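Local coordinates for protein Csm3 (Thermoplasma volcanium, PDB 6AE2) that probably binds crRNA as a RAMP-family subunit of the type III-A CRISPR-Cas effector complex and probably acts as the endonuclease that cleaves target RNA, at residues T40-G45 with P76-S81; I61-L66 with D129-D134; K84-S89 with S202-S207; N69-D74 with K138-A143. All blocks are in the same frame, centred on the assembly; numbering follows the deposited sequence.

Interaction 1 of 4, residues T40-G45 with P76-S81; sequences TGLHIG and PYIPGS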
# COMPACT_ATOMS: atom_id res chain seq x y z
N THR A 40 3.43 -0.44 -1.96
CA THR A 40 2.90 0.14 -3.19
C THR A 40 3.20 1.63 -3.19
O THR A 40 3.30 2.25 -2.13
CB THR A 40 1.39 -0.06 -3.35
OG1 THR A 40 0.71 0.48 -2.21
CG2 THR A 40 1.07 -1.55 -3.46
N GLY A 41 3.32 2.19 -4.40
CA GLY A 41 3.63 3.60 -4.60
C GLY A 41 2.91 4.51 -3.63
O GLY A 41 1.69 4.46 -3.50
N LEU A 42 3.68 5.34 -2.92
CA LEU A 42 3.18 6.11 -1.80
C LEU A 42 3.12 7.59 -2.17
O LEU A 42 4.11 8.15 -2.66
CB LEU A 42 4.06 5.91 -0.57
CG LEU A 42 3.95 6.93 0.56
CD1 LEU A 42 2.65 6.75 1.33
CD2 LEU A 42 5.15 6.80 1.49
N HIS A 43 1.97 8.21 -1.95
CA HIS A 43 1.75 9.61 -2.30
C HIS A 43 1.27 10.38 -1.07
O HIS A 43 0.11 10.27 -0.67
CB HIS A 43 0.75 9.73 -3.45
CG HIS A 43 0.47 11.15 -3.83
ND1 HIS A 43 1.32 11.89 -4.63
CD2 HIS A 43 -0.54 11.99 -3.49
CE1 HIS A 43 0.83 13.11 -4.78
NE2 HIS A 43 -0.30 13.19 -4.09
N ILE A 44 2.18 11.16 -0.49
CA ILE A 44 1.85 12.15 0.52
C ILE A 44 2.06 13.51 -0.12
O ILE A 44 3.20 13.91 -0.40
CB ILE A 44 2.69 11.98 1.79
CG1 ILE A 44 2.38 10.64 2.45
CG2 ILE A 44 2.41 13.12 2.76
CD1 ILE A 44 3.51 10.10 3.30
N GLY A 45 0.96 14.22 -0.39
CA GLY A 45 1.05 15.44 -1.16
C GLY A 45 1.72 16.57 -0.41
O GLY A 45 1.70 16.63 0.82
N PRO A 76 11.86 12.71 -0.95
CA PRO A 76 10.68 12.50 -0.09
C PRO A 76 11.05 12.28 1.36
O PRO A 76 12.14 11.81 1.69
CB PRO A 76 10.03 11.25 -0.69
CG PRO A 76 10.47 11.23 -2.10
CD PRO A 76 11.87 11.78 -2.09
N TYR A 77 10.12 12.64 2.24
CA TYR A 77 10.13 12.22 3.63
C TYR A 77 8.69 11.97 4.04
O TYR A 77 7.75 12.44 3.40
CB TYR A 77 10.81 13.25 4.55
CG TYR A 77 9.96 14.46 4.89
CD1 TYR A 77 9.97 15.59 4.08
CD2 TYR A 77 9.18 14.49 6.04
CE1 TYR A 77 9.21 16.70 4.39
CE2 TYR A 77 8.41 15.59 6.35
CZ TYR A 77 8.43 16.70 5.52
OH TYR A 77 7.67 17.80 5.83
N ILE A 78 8.52 11.22 5.12
CA ILE A 78 7.19 10.87 5.61
C ILE A 78 6.92 11.72 6.86
O ILE A 78 7.56 11.50 7.90
CB ILE A 78 7.06 9.38 5.91
CG1 ILE A 78 7.26 8.57 4.63
CG2 ILE A 78 5.69 9.07 6.50
CD1 ILE A 78 6.92 7.10 4.77
N PRO A 79 6.00 12.68 6.80
CA PRO A 79 5.72 13.49 7.99
C PRO A 79 5.14 12.64 9.11
O PRO A 79 4.34 11.73 8.88
CB PRO A 79 4.70 14.52 7.49
CG PRO A 79 4.76 14.46 5.99
CD PRO A 79 5.19 13.07 5.64
N GLY A 80 5.58 12.93 10.34
CA GLY A 80 5.04 12.22 11.49
C GLY A 80 3.55 12.44 11.66
O GLY A 80 2.85 11.56 12.18
N SER A 81 3.04 13.59 11.21
CA SER A 81 1.60 13.84 11.28
C SER A 81 0.83 12.83 10.44
O SER A 81 -0.29 12.44 10.80
CB SER A 81 1.30 15.26 10.81
OG SER A 81 2.49 15.97 10.50
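Ile-44 meets both Ile-78 and Pro-79, and its two branches divide the work. From CB, the short branch CG2 runs anti to the backbone N and ends on Pro-79 CD at 4.0 Å, the two side chains reaching toward each other tip to tip. The longer branch starts with CG1 beside the backbone N (chi1 -64°) and continues nearly extended at chi2 (155°), which carries CD1 to Ile-78 CG2 at 4.0 Å. There the two isoleucines lie about at a right angle, and the same CD1 is also 4.1 Å from Pro-79 CD. Both methyl ends of Ile-44 thus approach this ring carbon from the same side.

Two residues earlier in the chain, Leu-42 meets the other end of Ile-78: its CD2 lies 3.7 Å from Ile-78 CD1. Ile-78 thus offers CG2 to one neighbour and CD1 to the other. With 153 Å² buried and every close pair made of carbon atoms, the contact is purely apolar. Leu-42 and Ile-78 are buried, and Leu-209 and Ile-83 add further apolar cover to them. Ile-44 is also tied to Ile-61 through its backbone.

Pro-79 is the N-cap residue of helix 80-93, so the loop after strand 26-38 packs on a strand-to-helix junction, here the one that leads into the first helix of the ferredoxin-like (RRM-like) core of RAMP proteins.

Interaction 2 of 4, residues I61-L66 with D129-D134; sequences ITTKYL and DAFLDD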
# COMPACT_ATOMS: atom_id res chain seq x y z
N ILE A 61 5.59 15.41 -0.96
CA ILE A 61 6.29 16.34 -0.08
C ILE A 61 7.75 15.93 0.02
O ILE A 61 8.08 14.74 0.15
CB ILE A 61 5.60 16.39 1.29
CG1 ILE A 61 6.09 17.60 2.10
CG2 ILE A 61 5.78 15.09 2.07
CD1 ILE A 61 5.22 17.90 3.30
N THR A 62 8.65 16.91 -0.06
CA THR A 62 10.08 16.65 -0.06
C THR A 62 10.80 17.61 0.87
O THR A 62 10.24 18.62 1.32
CB THR A 62 10.67 16.77 -1.48
OG1 THR A 62 10.50 18.10 -1.96
CG2 THR A 62 10.01 15.79 -2.43
N THR A 63 12.05 17.28 1.16
CA THR A 63 12.95 18.17 1.90
C THR A 63 14.37 17.92 1.42
O THR A 63 14.65 16.93 0.73
CB THR A 63 12.83 17.97 3.41
OG1 THR A 63 13.51 19.03 4.08
CG2 THR A 63 13.44 16.64 3.82
N LYS A 64 15.27 18.82 1.79
CA LYS A 64 16.64 18.74 1.31
C LYS A 64 17.41 17.62 2.01
O LYS A 64 17.40 17.51 3.24
CB LYS A 64 17.36 20.07 1.53
CG LYS A 64 18.85 20.01 1.23
CD LYS A 64 19.53 21.36 1.40
CE LYS A 64 21.04 21.21 1.46
NZ LYS A 64 21.75 22.53 1.43
N TYR A 65 18.06 16.77 1.22
CA TYR A 65 19.05 15.82 1.70
C TYR A 65 20.41 16.20 1.14
O TYR A 65 20.52 16.78 0.06
CB TYR A 65 18.73 14.38 1.27
CG TYR A 65 17.50 13.75 1.87
CD1 TYR A 65 16.23 14.27 1.63
CD2 TYR A 65 17.60 12.61 2.66
CE1 TYR A 65 15.10 13.68 2.16
CE2 TYR A 65 16.47 12.02 3.21
CZ TYR A 65 15.23 12.56 2.95
OH TYR A 65 14.10 11.97 3.49
N LEU A 66 21.46 15.85 1.89
CA LEU A 66 22.83 15.93 1.40
C LEU A 66 23.23 14.51 0.99
O LEU A 66 23.60 13.70 1.84
CB LEU A 66 23.76 16.51 2.45
CG LEU A 66 25.12 17.02 1.97
CD1 LEU A 66 25.00 18.45 1.48
CD2 LEU A 66 26.15 16.94 3.09
N ASP A 129 9.15 12.82 12.07
CA ASP A 129 9.28 12.66 10.63
C ASP A 129 10.30 11.58 10.31
O ASP A 129 11.33 11.46 10.98
CB ASP A 129 9.69 13.99 9.98
CG ASP A 129 8.66 15.08 10.17
OD1 ASP A 129 7.52 14.77 10.58
OD2 ASP A 129 8.98 16.26 9.91
N ALA A 130 10.00 10.78 9.30
CA ALA A 130 10.88 9.70 8.86
C ALA A 130 11.56 10.09 7.56
O ALA A 130 10.92 10.64 6.65
CB ALA A 130 10.11 8.39 8.69
N PHE A 131 12.85 9.80 7.46
CA PHE A 131 13.65 10.20 6.31
C PHE A 131 14.27 8.99 5.64
O PHE A 131 14.42 7.92 6.25
CB PHE A 131 14.72 11.21 6.74
CG PHE A 131 14.16 12.41 7.43
CD1 PHE A 131 13.56 13.42 6.70
CD2 PHE A 131 14.20 12.52 8.81
CE1 PHE A 131 13.02 14.53 7.33
CE2 PHE A 131 13.67 13.63 9.45
CZ PHE A 131 13.08 14.64 8.71
N LEU A 132 14.63 9.17 4.37
CA LEU A 132 15.13 8.07 3.55
C LEU A 132 16.36 7.42 4.17
O LEU A 132 17.34 8.10 4.50
CB LEU A 132 15.48 8.58 2.15
CG LEU A 132 14.37 8.75 1.12
CD1 LEU A 132 14.85 9.60 -0.05
CD2 LEU A 132 13.89 7.40 0.63
N ASP A 133 16.29 6.10 4.33
CA ASP A 133 17.50 5.32 4.48
C ASP A 133 18.30 5.50 3.20
O ASP A 133 18.02 4.83 2.20
CB ASP A 133 17.16 3.84 4.74
CG ASP A 133 18.39 2.93 4.79
OD1 ASP A 133 18.30 1.86 5.43
OD2 ASP A 133 19.44 3.23 4.18
N ASP A 134 19.26 6.42 3.20
CA ASP A 134 20.12 6.62 2.03
C ASP A 134 21.29 5.64 2.11
O ASP A 134 22.46 6.01 2.27
CB ASP A 134 20.56 8.07 1.92
CG ASP A 134 21.14 8.62 3.20
OD1 ASP A 134 21.06 7.94 4.24
OD2 ASP A 134 21.68 9.75 3.17
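Tyr-65 reaches across to Phe-131 and Leu-132, and these three residues account for most of the 228 Å² buried. The tyrosine ring projects from strand 62-66 with CG anti to the carbonyl carbon (chi1 -67°), delivering its hydroxyl to the backbone of the other strand. Leu-132 N donates to Tyr-65 OH over 3.0 Å, and the N-H...O angle of 167° makes this a nearly straight bond. A weak hydrogen bond to Pro-76 O gives the same oxygen a second partner, so the phenol end is gripped by polar atoms although the residue is buried.

The strands concerned are not neighbours: in the antiparallel sheet, strand 71-78 runs between them. Their axes stay 9.5 Å apart at closest approach and diverge by 53°, a separation that Tyr-65 spans over the middle strand, touching Leu-75 on the way. The bridge lies at one edge of the six-stranded antiparallel sheet, whose outermost strand on this side, within the chain, is 62-67.

Leu-132 places CB 3.7 Å from Tyr-65 CE2 and lays CD1 over one face of the phenol ring; the two side chains stand roughly at right angles. Phe-131 receives Tyr-65 OH at its ring edge, in plane, with CD1 3.6 Å from that oxygen. Farther along this exposed phenyl group, CE1 meets Thr-63 CG2 at 4.1 Å, a peripheral contact made obliquely to the ring.

Interaction 3 of 4, residues K84-S89 with S202-S207; sequences KGKIRS and SLLEDS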
# COMPACT_ATOMS: atom_id res chain seq x y z
N LYS A 84 0.91 9.38 12.50
CA LYS A 84 0.13 9.51 13.72
C LYS A 84 -1.34 9.77 13.41
O LYS A 84 -2.23 9.17 14.02
CB LYS A 84 0.70 10.62 14.59
CG LYS A 84 0.29 10.54 16.05
CD LYS A 84 0.71 11.78 16.81
CE LYS A 84 0.26 11.71 18.26
NZ LYS A 84 0.56 12.97 19.00
N GLY A 85 -1.61 10.66 12.46
CA GLY A 85 -2.99 10.96 12.10
C GLY A 85 -3.70 9.76 11.50
O GLY A 85 -4.89 9.53 11.77
N LYS A 86 -3.00 8.98 10.68
CA LYS A 86 -3.62 7.82 10.06
C LYS A 86 -3.87 6.72 11.09
O LYS A 86 -4.96 6.13 11.13
CB LYS A 86 -2.76 7.30 8.91
CG LYS A 86 -3.39 6.17 8.13
CD LYS A 86 -4.83 6.51 7.77
CE LYS A 86 -5.49 5.39 6.98
NZ LYS A 86 -6.27 5.92 5.83
N ILE A 87 -2.88 6.43 11.93
CA ILE A 87 -3.05 5.40 12.96
C ILE A 87 -4.16 5.79 13.91
O ILE A 87 -4.99 4.96 14.31
CB ILE A 87 -1.72 5.15 13.70
CG1 ILE A 87 -0.67 4.56 12.76
CG2 ILE A 87 -1.94 4.24 14.90
CD1 ILE A 87 0.69 4.43 13.40
N ARG A 88 -4.22 7.07 14.29
CA ARG A 88 -5.25 7.53 15.22
C ARG A 88 -6.64 7.35 14.61
O ARG A 88 -7.55 6.82 15.25
CB ARG A 88 -5.02 8.99 15.60
CG ARG A 88 -5.68 9.38 16.91
CD ARG A 88 -6.32 10.76 16.82
NE ARG A 88 -7.09 11.06 18.03
CZ ARG A 88 -6.64 11.78 19.04
NH1 ARG A 88 -5.42 12.30 19.00
NH2 ARG A 88 -7.41 12.00 20.10
N SER A 89 -6.81 7.79 13.36
CA SER A 89 -8.11 7.66 12.70
C SER A 89 -8.53 6.20 12.57
O SER A 89 -9.72 5.89 12.66
CB SER A 89 -8.08 8.33 11.33
OG SER A 89 -7.32 7.56 10.41
N SER A 202 -0.84 -2.46 13.05
CA SER A 202 -1.44 -3.58 12.33
C SER A 202 -2.59 -3.10 11.44
O SER A 202 -2.72 -3.53 10.29
CB SER A 202 -1.92 -4.64 13.32
OG SER A 202 -0.89 -5.55 13.63
N LEU A 203 -3.44 -2.22 11.98
CA LEU A 203 -4.54 -1.66 11.19
C LEU A 203 -4.02 -0.95 9.95
O LEU A 203 -4.60 -1.07 8.86
CB LEU A 203 -5.35 -0.70 12.05
CG LEU A 203 -6.27 -1.30 13.12
CD1 LEU A 203 -7.08 -0.21 13.79
CD2 LEU A 203 -7.17 -2.36 12.52
N LEU A 204 -2.92 -0.21 10.09
CA LEU A 204 -2.41 0.59 8.98
C LEU A 204 -1.91 -0.28 7.83
O LEU A 204 -2.02 0.11 6.66
CB LEU A 204 -1.29 1.52 9.47
CG LEU A 204 -0.47 2.27 8.43
CD1 LEU A 204 -1.35 3.18 7.59
CD2 LEU A 204 0.63 3.07 9.10
N GLU A 205 -1.37 -1.46 8.13
CA GLU A 205 -0.82 -2.31 7.08
C GLU A 205 -1.90 -2.96 6.23
O GLU A 205 -1.63 -3.32 5.08
CB GLU A 205 0.10 -3.36 7.70
CG GLU A 205 1.13 -2.76 8.64
CD GLU A 205 2.31 -3.68 8.90
OE1 GLU A 205 3.46 -3.23 8.76
OE2 GLU A 205 2.07 -4.86 9.24
N ASP A 206 -3.11 -3.12 6.76
CA ASP A 206 -4.26 -3.47 5.94
C ASP A 206 -4.98 -2.25 5.40
O ASP A 206 -6.09 -2.37 4.86
CB ASP A 206 -5.23 -4.34 6.74
CG ASP A 206 -4.82 -5.80 6.76
OD1 ASP A 206 -3.88 -6.17 6.03
OD2 ASP A 206 -5.45 -6.58 7.50
N SER A 207 -4.38 -1.07 5.54
CA SER A 207 -4.87 0.16 4.94
C SER A 207 -3.74 0.82 4.16
O SER A 207 -2.97 0.12 3.48
CB SER A 207 -5.42 1.11 6.01
OG SER A 207 -6.25 2.10 5.43
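Lys-86 and Leu-204 meet because each turns its CG anti to the backbone N (chi1 -175° and 170°), sending both side chains into the gap between their helices. The lysine then bends at chi2 (48°). Its aliphatic base stays beside the leucine, with Lys-86 CG 3.7 Å from Leu-204 CD1, while its outer half runs on toward Ser-207: Lys-86 CE comes within 3.7 Å of Ser-207 OG. The ammonium group makes a cation-pi contact with Tyr-208 nearby. The other leucine methyl, Leu-204 CD2, faces Ile-87 CG1 at 4.2 Å, those side chains lying at about a right angle, so the two leucine methyls are shared between successive residues of helix 80-93.

Ile-87 and Leu-204 are also the closest backbone pair, with a CA-to-CA separation of 6.3 Å. Leu-90, on the same helix as Ile-87, also packs on Leu-204 and touches Ser-207. In the loop after helix 190-205, Ser-207 O accepts a hydrogen bond from Arg-128 of the second subunit.

Close approach of helices 80-93 and 190-205 matches the paired helices of the ferredoxin-like (RRM-like) fold of RAMP proteins.

Interaction 4 of 4, residues N69-D74 with K138-A143; sequences NVEPCD and KSAEDA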
# COMPACT_ATOMS: atom_id res chain seq x y z
N ASN A 69 26.93 12.84 1.10
CA ASN A 69 27.64 13.86 1.87
C ASN A 69 28.22 14.95 0.97
O ASN A 69 29.20 15.61 1.32
CB ASN A 69 28.73 13.23 2.75
CG ASN A 69 29.15 14.12 3.90
OD1 ASN A 69 28.32 14.79 4.52
ND2 ASN A 69 30.44 14.12 4.21
N VAL A 70 27.62 15.15 -0.21
CA VAL A 70 28.11 16.12 -1.19
C VAL A 70 26.95 16.96 -1.71
O VAL A 70 26.93 18.19 -1.56
CB VAL A 70 28.80 15.44 -2.39
CG1 VAL A 70 29.75 16.42 -3.09
CG2 VAL A 70 29.48 14.14 -2.00
N GLU A 71 25.98 16.28 -2.33
CA GLU A 71 25.07 16.88 -3.28
C GLU A 71 23.73 17.19 -2.63
O GLU A 71 23.03 16.27 -2.19
CB GLU A 71 24.88 15.95 -4.48
CG GLU A 71 24.37 16.63 -5.73
CD GLU A 71 25.26 17.78 -6.18
OE1 GLU A 71 26.50 17.67 -6.07
OE2 GLU A 71 24.70 18.80 -6.64
N PRO A 72 23.34 18.46 -2.54
CA PRO A 72 21.99 18.79 -2.06
C PRO A 72 20.94 18.25 -3.01
O PRO A 72 21.04 18.42 -4.23
CB PRO A 72 21.98 20.32 -2.01
CG PRO A 72 23.08 20.73 -2.94
CD PRO A 72 24.13 19.67 -2.82
N CYS A 73 19.93 17.59 -2.45
CA CYS A 73 18.88 16.97 -3.24
C CYS A 73 17.57 17.04 -2.47
O CYS A 73 17.53 16.77 -1.27
CB CYS A 73 19.23 15.52 -3.58
SG CYS A 73 18.45 14.88 -5.07
N ASP A 74 16.50 17.42 -3.17
CA ASP A 74 15.16 17.38 -2.61
C ASP A 74 14.61 15.97 -2.78
O ASP A 74 14.51 15.47 -3.90
CB ASP A 74 14.25 18.41 -3.29
CG ASP A 74 14.55 19.83 -2.85
OD1 ASP A 74 15.18 20.00 -1.78
OD2 ASP A 74 14.15 20.77 -3.56
N LYS A 138 23.70 7.00 -3.67
CA LYS A 138 25.03 7.61 -3.73
C LYS A 138 25.18 8.75 -4.73
O LYS A 138 26.30 9.25 -4.89
CB LYS A 138 26.10 6.57 -4.08
CG LYS A 138 26.95 6.06 -2.91
CD LYS A 138 26.15 5.94 -1.60
CE LYS A 138 25.29 4.68 -1.56
NZ LYS A 138 24.52 4.59 -0.29
N SER A 139 24.13 9.13 -5.45
CA SER A 139 24.21 10.24 -6.38
C SER A 139 22.81 10.80 -6.58
O SER A 139 21.82 10.06 -6.47
CB SER A 139 24.83 9.84 -7.73
OG SER A 139 23.83 9.42 -8.65
N ALA A 140 22.73 12.10 -6.89
CA ALA A 140 21.44 12.76 -7.03
C ALA A 140 20.57 12.15 -8.12
O ALA A 140 19.35 12.33 -8.10
CB ALA A 140 21.64 14.25 -7.30
N GLU A 141 21.17 11.44 -9.08
CA GLU A 141 20.36 10.74 -10.07
C GLU A 141 19.84 9.41 -9.53
O GLU A 141 18.71 9.01 -9.85
CB GLU A 141 21.15 10.52 -11.35
CG GLU A 141 20.35 10.79 -12.61
CD GLU A 141 19.49 9.61 -13.02
OE1 GLU A 141 18.27 9.81 -13.23
OE2 GLU A 141 20.02 8.49 -13.15
N ASP A 142 20.64 8.72 -8.70
CA ASP A 142 20.11 7.60 -7.93
C ASP A 142 18.98 8.04 -7.02
O ASP A 142 18.10 7.24 -6.69
CB ASP A 142 21.22 6.96 -7.09
CG ASP A 142 22.22 6.18 -7.91
OD1 ASP A 142 21.83 5.64 -8.97
OD2 ASP A 142 23.39 6.11 -7.50
N ALA A 143 18.99 9.31 -6.60
CA ALA A 143 18.04 9.84 -5.63
C ALA A 143 16.60 9.67 -6.10
O ALA A 143 15.89 8.80 -5.60
CB ALA A 143 18.33 11.32 -5.36
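Cys-73 carries the closer half of this contact, pointing its thiol from strand 71-74 at two alanine methyls. The sulfur stands anti to the backbone N (chi1 -155°), which puts Cys-73 SG 3.6 Å from Ala-143 CB and 3.9 Å from Ala-140 CB. These alanines lie three positions apart, almost one helical turn, and so present their methyls on the same face of helix 140-143. With such small side chains the backbones come close: the CA atoms of Cys-73 and Ala-140 are 6.2 Å apart. Ala-143 is buried, and Ile-67 also packs on the cysteine.

Toward solvent the contact thins out. Glu-71 touches with one methylene, its CG lying 3.9 Å from Ala-140 CB, after which a bend at chi2 (56°) leads the carboxylate away from the helix. Glu-71 is exposed, and together with Val-70 it faces Ile-67 in a classic beta bulge where the strand begins. Pro-72 and Asp-74, alternating with the contact residues, point to the other side and lie against Lys-64.

The helix start is fixed within its own segment by Ser-139, the N-cap residue. Its OG accepts from Asp-142 N at 3.3 Å with an angle of 173°, and only weakly from Glu-141 N.

What results is a strand packed through small side chains on a short, N-capped helix, joining the hairpin of strands 62-67 and 71-78 to the chain that follows strand 125-132.

How the interactions relate
Strand 71-78 links three contacts: interaction 4 uses its start, interaction 1 its end, and interaction 2 spans it from strand 62-67 to strand 125-132. Helix 80-93, which follows, passes from interaction 1 to interaction 3. Interactions 1 and 3 lie nearest the chain centre, about 9 and 10 Å away; interaction 1 is wholly apolar, whereas interaction 3 adds the chain of a lysine and a serine hydroxyl to its branched aliphatic residues. Interaction 4, about 23 Å out, has small side chains and an exposed rim. Interaction 2 is intermediate in place and alone has a hydrogen bond between its segments. Asp-129, bonded to Gly-80, ties it to interaction 1. Interactions 3 and 4 lie on opposite sides of the centre.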